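PDB 3F14: uncharacterized NTF2-like protein from Cytophaga hutchinsonii ATCC 33406, which is of unknown function but adopts the NTF2-like, SnoaL-type fold, whose cone-shaped pocket in many relatives binds small molecules or carries out catalysis. Local coordinates for residues A20-F25 with D44-C49; D27-N32 with K105-Y110. One frame throughout, in Å; residues are numbered along the deposited sequence.

Contact 1. Residues A20-F25 with D44-C49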
loop_
_atom_site.group_PDB
_atom_site.type_symbol
_atom_site.label_atom_id
_atom_site.label_comp_id
_atom_site.label_asym_id
_atom_site.label_seq_id
_atom_site.Cartn_x
_atom_site.Cartn_y
_atom_site.Cartn_z
ATOM N N ALA A 20 -6.619 -9.900 -19.157
ATOM C CA ALA A 20 -5.548 -9.337 -19.998
ATOM C C ALA A 20 -4.158 -9.741 -19.544
ATOM O O ALA A 20 -3.212 -9.632 -20.323
ATOM C CB ALA A 20 -5.655 -7.782 -20.066
ATOM N N VAL A 21 -4.006 -10.209 -18.303
ATOM C CA VAL A 21 -2.660 -10.501 -17.799
ATOM C C VAL A 21 -2.464 -11.913 -17.264
ATOM O O VAL A 21 -1.379 -12.236 -16.762
ATOM C CB VAL A 21 -2.193 -9.435 -16.752
ATOM C CG1 VAL A 21 -2.116 -8.066 -17.406
ATOM C CG2 VAL A 21 -3.127 -9.383 -15.575
ATOM N N TYR A 22 -3.466 -12.784 -17.387
ATOM C CA TYR A 22 -3.263 -14.182 -16.954
ATOM C C TYR A 22 -2.023 -14.842 -17.580
ATOM O O TYR A 22 -1.316 -15.598 -16.895
ATOM C CB TYR A 22 -4.477 -15.039 -17.293
ATOM C CG TYR A 22 -5.754 -14.704 -16.561
ATOM C CD1 TYR A 22 -5.744 -14.070 -15.337
ATOM C CD2 TYR A 22 -6.978 -15.099 -17.094
ATOM C CE1 TYR A 22 -6.936 -13.767 -14.707
ATOM C CE2 TYR A 22 -8.162 -14.819 -16.450
ATOM C CZ TYR A 22 -8.116 -14.140 -15.259
ATOM O OH TYR A 22 -9.278 -13.845 -14.613
ATOM N N ALA A 23 -1.774 -14.554 -18.852
ATOM C CA ALA A 23 -0.583 -15.079 -19.556
ATOM C C ALA A 23 0.744 -14.557 -18.971
ATOM O O ALA A 23 1.787 -15.121 -19.289
ATOM C CB ALA A 23 -0.668 -14.749 -21.015
ATOM N N CYS A 24 0.715 -13.493 -18.146
ATOM C CA CYS A 24 1.886 -12.960 -17.490
ATOM C C CYS A 24 2.079 -13.511 -16.086
ATOM O O CYS A 24 3.040 -13.140 -15.434
ATOM C CB CYS A 24 1.738 -11.433 -17.357
ATOM S SG CYS A 24 1.371 -10.639 -18.941
ATOM N N PHE A 25 1.177 -14.358 -15.594
ATOM C CA PHE A 25 1.329 -14.906 -14.255
ATOM C C PHE A 25 2.458 -15.884 -14.195
ATOM O O PHE A 25 2.571 -16.779 -15.056
ATOM C CB PHE A 25 0.077 -15.657 -13.810
ATOM C CG PHE A 25 -1.136 -14.781 -13.428
ATOM C CD1 PHE A 25 -1.172 -13.396 -13.618
ATOM C CD2 PHE A 25 -2.263 -15.398 -12.908
ATOM C CE1 PHE A 25 -2.315 -12.648 -13.213
ATOM C CE2 PHE A 25 -3.392 -14.673 -12.537
ATOM C CZ PHE A 25 -3.406 -13.303 -12.685
ATOM N N ASP A 44 -5.008 -21.618 -9.393
ATOM C CA ASP A 44 -5.863 -21.119 -8.317
ATOM C C ASP A 44 -6.033 -19.612 -8.407
ATOM O O ASP A 44 -7.135 -19.112 -8.155
ATOM C CB ASP A 44 -5.249 -21.426 -6.952
ATOM C CG ASP A 44 -5.385 -22.864 -6.530
ATOM O OD1 ASP A 44 -6.001 -23.657 -7.272
ATOM O OD2 ASP A 44 -4.892 -23.219 -5.415
ATOM N N VAL A 45 -4.996 -18.849 -8.778
ATOM C CA VAL A 45 -5.155 -17.383 -8.878
ATOM C C VAL A 45 -6.059 -17.042 -10.073
ATOM O O VAL A 45 -6.920 -16.168 -9.966
ATOM C CB VAL A 45 -3.810 -16.629 -8.886
ATOM C CG1 VAL A 45 -4.014 -15.140 -9.068
ATOM C CG2 VAL A 45 -2.996 -16.929 -7.596
ATOM N N ILE A 46 -5.898 -17.712 -11.199
ATOM C CA ILE A 46 -6.763 -17.459 -12.340
ATOM C C ILE A 46 -8.204 -17.801 -11.992
ATOM O O ILE A 46 -9.126 -17.021 -12.317
ATOM C CB ILE A 46 -6.266 -18.201 -13.613
ATOM C CG1 ILE A 46 -4.984 -17.526 -14.087
ATOM C CG2 ILE A 46 -7.342 -18.169 -14.712
ATOM C CD1 ILE A 46 -4.309 -18.279 -15.222
ATOM N N ASP A 47 -8.430 -18.902 -11.311
ATOM C CA ASP A 47 -9.808 -19.303 -10.978
ATOM C C ASP A 47 -10.422 -18.279 -10.033
ATOM O O ASP A 47 -11.605 -17.932 -10.152
ATOM C CB ASP A 47 -9.856 -20.713 -10.339
ATOM C CG ASP A 47 -9.630 -21.846 -11.331
ATOM O OD1 ASP A 47 -9.816 -21.667 -12.564
ATOM O OD2 ASP A 47 -9.370 -22.987 -10.845
ATOM N N PHE A 48 -9.635 -17.794 -9.090
ATOM C CA PHE A 48 -10.111 -16.800 -8.118
ATOM C C PHE A 48 -10.427 -15.494 -8.804
ATOM O O PHE A 48 -11.496 -14.903 -8.594
ATOM C CB PHE A 48 -9.035 -16.586 -7.054
ATOM C CG PHE A 48 -9.463 -15.733 -5.876
ATOM C CD1 PHE A 48 -10.033 -16.322 -4.758
ATOM C CD2 PHE A 48 -9.219 -14.395 -5.897
ATOM C CE1 PHE A 48 -10.386 -15.524 -3.673
ATOM C CE2 PHE A 48 -9.568 -13.616 -4.829
ATOM C CZ PHE A 48 -10.140 -14.197 -3.726
ATOM N N CYS A 49 -9.548 -15.041 -9.679
ATOM C CA CYS A 49 -9.815 -13.860 -10.477
ATOM C C CYS A 49 -11.058 -14.038 -11.308
ATOM O O CYS A 49 -11.850 -13.070 -11.449
ATOM C CB CYS A 49 -8.609 -13.569 -11.384
ATOM S SG CYS A 49 -7.162 -12.937 -10.539
#
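I46 reaches out from helix 42-57 and meets both Y22 and F25, dividing its branches between the two aromatic rings. Its CG2 lies over one face of the Y22 ring as a CH-pi contact, 3.9 Å from the ring centroid and 14° off the normal, displaced toward the rim near CD2 and CE2. The other branch serves two rings at once: CG1 of I46 approaches CD1 of Y22 at 3.8 Å and CE2 of F25 at 3.6 Å, while CD1 of I46 ends beside CB of Y22. This division follows from the first torsion of I46 (chi1 -70°), which sets CG1 beside its own backbone N and leaves CG2 anti to that N.

The phenol of Y22 extends past I46 to the next turn of the helix. There CB of C49 sits at the ring edge, near its plane, 3.3 Å from OH of Y22, and this OH is hydrogen-bonded to OD1 of N50, so the polar tip has a partner on the same helix.

In this NTF2-like fold helix 42-57 lies against the curved sheet; the loop after helix 2-14 brings Y22, and the start of strand 25-26 brings F25, to its flank. F25 is the deeper of the two: its CE2 comes within 3.6 Å of CG1 of V45, obliquely to the ring, and SG of C49 stands at its edge, 4.3 Å from CZ. CA of Y22 lies over the centre of one face of the F25 ring, at a height of 4.0 Å.

Contact 2. Residues D27-N32 with K105-Y110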
loop_
_atom_site.group_PDB
_atom_site.type_symbol
_atom_site.label_atom_id
_atom_site.label_comp_id
_atom_site.label_asym_id
_atom_site.label_seq_id
_atom_site.Cartn_x
_atom_site.Cartn_y
_atom_site.Cartn_z
ATOM N N ASP A 27 4.122 -19.281 -12.843
ATOM C CA ASP A 27 3.537 -20.580 -12.482
ATOM C C ASP A 27 3.194 -20.641 -10.979
ATOM O O ASP A 27 2.203 -21.277 -10.625
ATOM C CB ASP A 27 4.483 -21.720 -12.856
ATOM C CG ASP A 27 4.504 -21.981 -14.339
ATOM O OD1 ASP A 27 3.397 -22.057 -14.930
ATOM O OD2 ASP A 27 5.604 -22.060 -14.903
ATOM N N ILE A 28 3.999 -20.022 -10.132
ATOM C CA ILE A 28 3.753 -20.069 -8.677
ATOM C C ILE A 28 3.387 -18.708 -8.106
ATOM O O ILE A 28 3.677 -18.414 -6.971
ATOM C CB ILE A 28 4.904 -20.768 -7.904
ATOM C CG1 ILE A 28 6.228 -20.034 -8.114
ATOM C CG2 ILE A 28 5.004 -22.247 -8.364
ATOM C CD1 ILE A 28 7.356 -20.518 -7.145
ATOM N N ILE A 29 2.750 -17.894 -8.922
ATOM C CA ILE A 29 2.218 -16.614 -8.468
ATOM C C ILE A 29 1.460 -16.739 -7.167
ATOM O O ILE A 29 0.742 -17.687 -6.941
ATOM C CB ILE A 29 1.328 -15.987 -9.554
ATOM C CG1 ILE A 29 0.807 -14.572 -9.137
ATOM C CG2 ILE A 29 0.108 -16.883 -9.919
ATOM C CD1 ILE A 29 0.135 -13.785 -10.302
ATOM N N GLU A 30 1.601 -15.737 -6.294
ATOM C CA GLU A 30 0.756 -15.656 -5.116
ATOM C C GLU A 30 0.063 -14.290 -5.114
ATOM O O GLU A 30 0.693 -13.289 -5.437
ATOM C CB GLU A 30 1.583 -15.782 -3.832
ATOM C CG GLU A 30 2.276 -17.094 -3.766
ATOM C CD GLU A 30 2.952 -17.384 -2.416
ATOM O OE1 GLU A 30 2.793 -16.573 -1.467
ATOM O OE2 GLU A 30 3.659 -18.417 -2.374
ATOM N N TRP A 31 -1.212 -14.274 -4.752
ATOM C CA TRP A 31 -1.969 -13.054 -4.503
ATOM C C TRP A 31 -2.336 -13.034 -3.044
ATOM O O TRP A 31 -3.154 -13.812 -2.592
ATOM C CB TRP A 31 -3.208 -12.958 -5.375
ATOM C CG TRP A 31 -3.928 -11.606 -5.318
ATOM C CD1 TRP A 31 -3.460 -10.468 -4.785
ATOM C CD2 TRP A 31 -5.190 -11.267 -5.922
ATOM N NE1 TRP A 31 -4.359 -9.450 -4.972
ATOM C CE2 TRP A 31 -5.436 -9.902 -5.680
ATOM C CE3 TRP A 31 -6.135 -11.983 -6.660
ATOM C CZ2 TRP A 31 -6.605 -9.254 -6.116
ATOM C CZ3 TRP A 31 -7.308 -11.343 -7.076
ATOM C CH2 TRP A 31 -7.519 -9.993 -6.829
ATOM N N ASN A 32 -1.694 -12.125 -2.290
ATOM C CA ASN A 32 -1.913 -11.895 -0.876
ATOM C C ASN A 32 -2.893 -10.720 -0.741
ATOM O O ASN A 32 -2.501 -9.574 -0.896
ATOM C CB ASN A 32 -0.605 -11.605 -0.171
ATOM C CG ASN A 32 -0.782 -11.374 1.310
ATOM O OD1 ASN A 32 -1.879 -11.457 1.829
ATOM N ND2 ASN A 32 0.308 -11.074 1.983
ATOM N N LYS A 105 5.261 -12.372 -10.080
ATOM C CA LYS A 105 5.608 -13.348 -9.073
ATOM C C LYS A 105 4.696 -13.278 -7.843
ATOM O O LYS A 105 4.186 -14.299 -7.336
ATOM C CB LYS A 105 7.077 -13.187 -8.668
ATOM C CG LYS A 105 7.608 -14.294 -7.828
ATOM C CD LYS A 105 7.685 -15.618 -8.592
ATOM C CE LYS A 105 8.355 -16.747 -7.785
ATOM N NZ LYS A 105 9.761 -16.401 -7.450
ATOM N N THR A 106 4.467 -12.058 -7.384
ATOM C CA THR A 106 3.538 -11.816 -6.271
ATOM C C THR A 106 2.758 -10.547 -6.487
ATOM O O THR A 106 3.251 -9.593 -7.092
ATOM C CB THR A 106 4.227 -11.749 -4.898
ATOM O OG1 THR A 106 5.046 -10.588 -4.831
ATOM C CG2 THR A 106 5.099 -12.974 -4.628
ATOM N N ILE A 107 1.512 -10.555 -5.987
ATOM C CA ILE A 107 0.652 -9.391 -5.878
ATOM C C ILE A 107 0.235 -9.306 -4.408
ATOM O O ILE A 107 -0.167 -10.315 -3.848
ATOM C CB ILE A 107 -0.605 -9.470 -6.768
ATOM C CG1 ILE A 107 -0.214 -9.875 -8.195
ATOM C CG2 ILE A 107 -1.348 -8.102 -6.678
ATOM C CD1 ILE A 107 -1.414 -10.095 -9.117
ATOM N N THR A 108 0.367 -8.123 -3.793
ATOM C CA THR A 108 -0.108 -7.881 -2.426
ATOM C C THR A 108 -1.102 -6.727 -2.471
ATOM O O THR A 108 -0.734 -5.653 -2.966
ATOM C CB THR A 108 1.062 -7.551 -1.499
ATOM O OG1 THR A 108 2.073 -8.574 -1.575
ATOM C CG2 THR A 108 0.561 -7.437 -0.025
ATOM N N SER A 109 -2.336 -6.934 -2.019
ATOM C CA SER A 109 -3.354 -5.877 -2.126
ATOM C C SER A 109 -3.876 -5.482 -0.751
ATOM O O SER A 109 -4.342 -6.326 0.018
ATOM C CB SER A 109 -4.500 -6.342 -2.990
ATOM O OG SER A 109 -4.116 -6.638 -4.337
ATOM N N TYR A 110 -3.809 -4.173 -0.488
ATOM C CA TYR A 110 -4.416 -3.543 0.694
ATOM C C TYR A 110 -5.663 -2.848 0.232
ATOM O O TYR A 110 -5.588 -1.903 -0.542
ATOM C CB TYR A 110 -3.447 -2.518 1.312
ATOM C CG TYR A 110 -2.159 -3.097 1.808
ATOM C CD1 TYR A 110 -1.132 -3.479 0.949
ATOM C CD2 TYR A 110 -1.906 -3.199 3.179
ATOM C CE1 TYR A 110 0.064 -4.044 1.439
ATOM C CE2 TYR A 110 -0.759 -3.751 3.652
ATOM C CZ TYR A 110 0.284 -4.198 2.791
ATOM O OH TYR A 110 1.436 -4.736 3.302
HETATM O O HOH W 1 5.366 -16.463 -5.997
HETATM O O HOH W 2 2.765 -10.384 0.431
#
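Parallel pairing within the mixed sheet of the NTF2-like fold joins strand 29-33 to strand 103-111, here with W31 opposite I107 and the segment axes only 7° apart. E30 N donates to K105 O at 3.1 Å and E30 O accepts from I107 N at 2.9 Å; N32 repeats the pattern, its N bound to I107 O and its O to S109 N. At the entry to this pairing K105 and T106 both face R98 on the other neighbouring strand, a classic beta bulge, and one water donates to both I28 O and K105 O.

A side-chain bond runs alongside the backbone ones. NE1 of W31 donates to OG of S109 at 2.9 Å, nearly straight at 169°, with the acceptor only 5° out of the indole plane. CG of W31 stands anti to its backbone N, beside the carbonyl carbon. At the near edge of the indole, CD1 of W31 lies 3.6 Å from CB of I107. On the face bearing N32 and T108, a second water links ND2 of N32 to OG1 of T108.

S109 OG is also hydrogen-bonded to OD1 of D95, so W31 and D95 meet through one hydroxyl. Gripped by two partners, that hydroxyl would be held in place, and the in-plane bond would in turn restrain rotation of the indole.

In the fold
Segments 20-25 and 27-32 follow each other closely along the chain, which turns a corner at D27 and I28, so the two contacts share no strand. Contact 1 is a buried, apolar meeting with a helix, without a hydrogen bond between its segments; contact 2 is a partly buried strand pairing built chiefly from backbone hydrogen bonds, with a water, E30 and polar side chains on the face bearing N32 and T108. They touch where helix 42-57 lies on the sheet: CD2 of F48 and SG of C49 each lie 3.8 Å from CZ3 of W31. Y110 OH is hydrogen-bonded to E76 of the second subunit, on which T108 also packs, whereas no other chain touches contact 1.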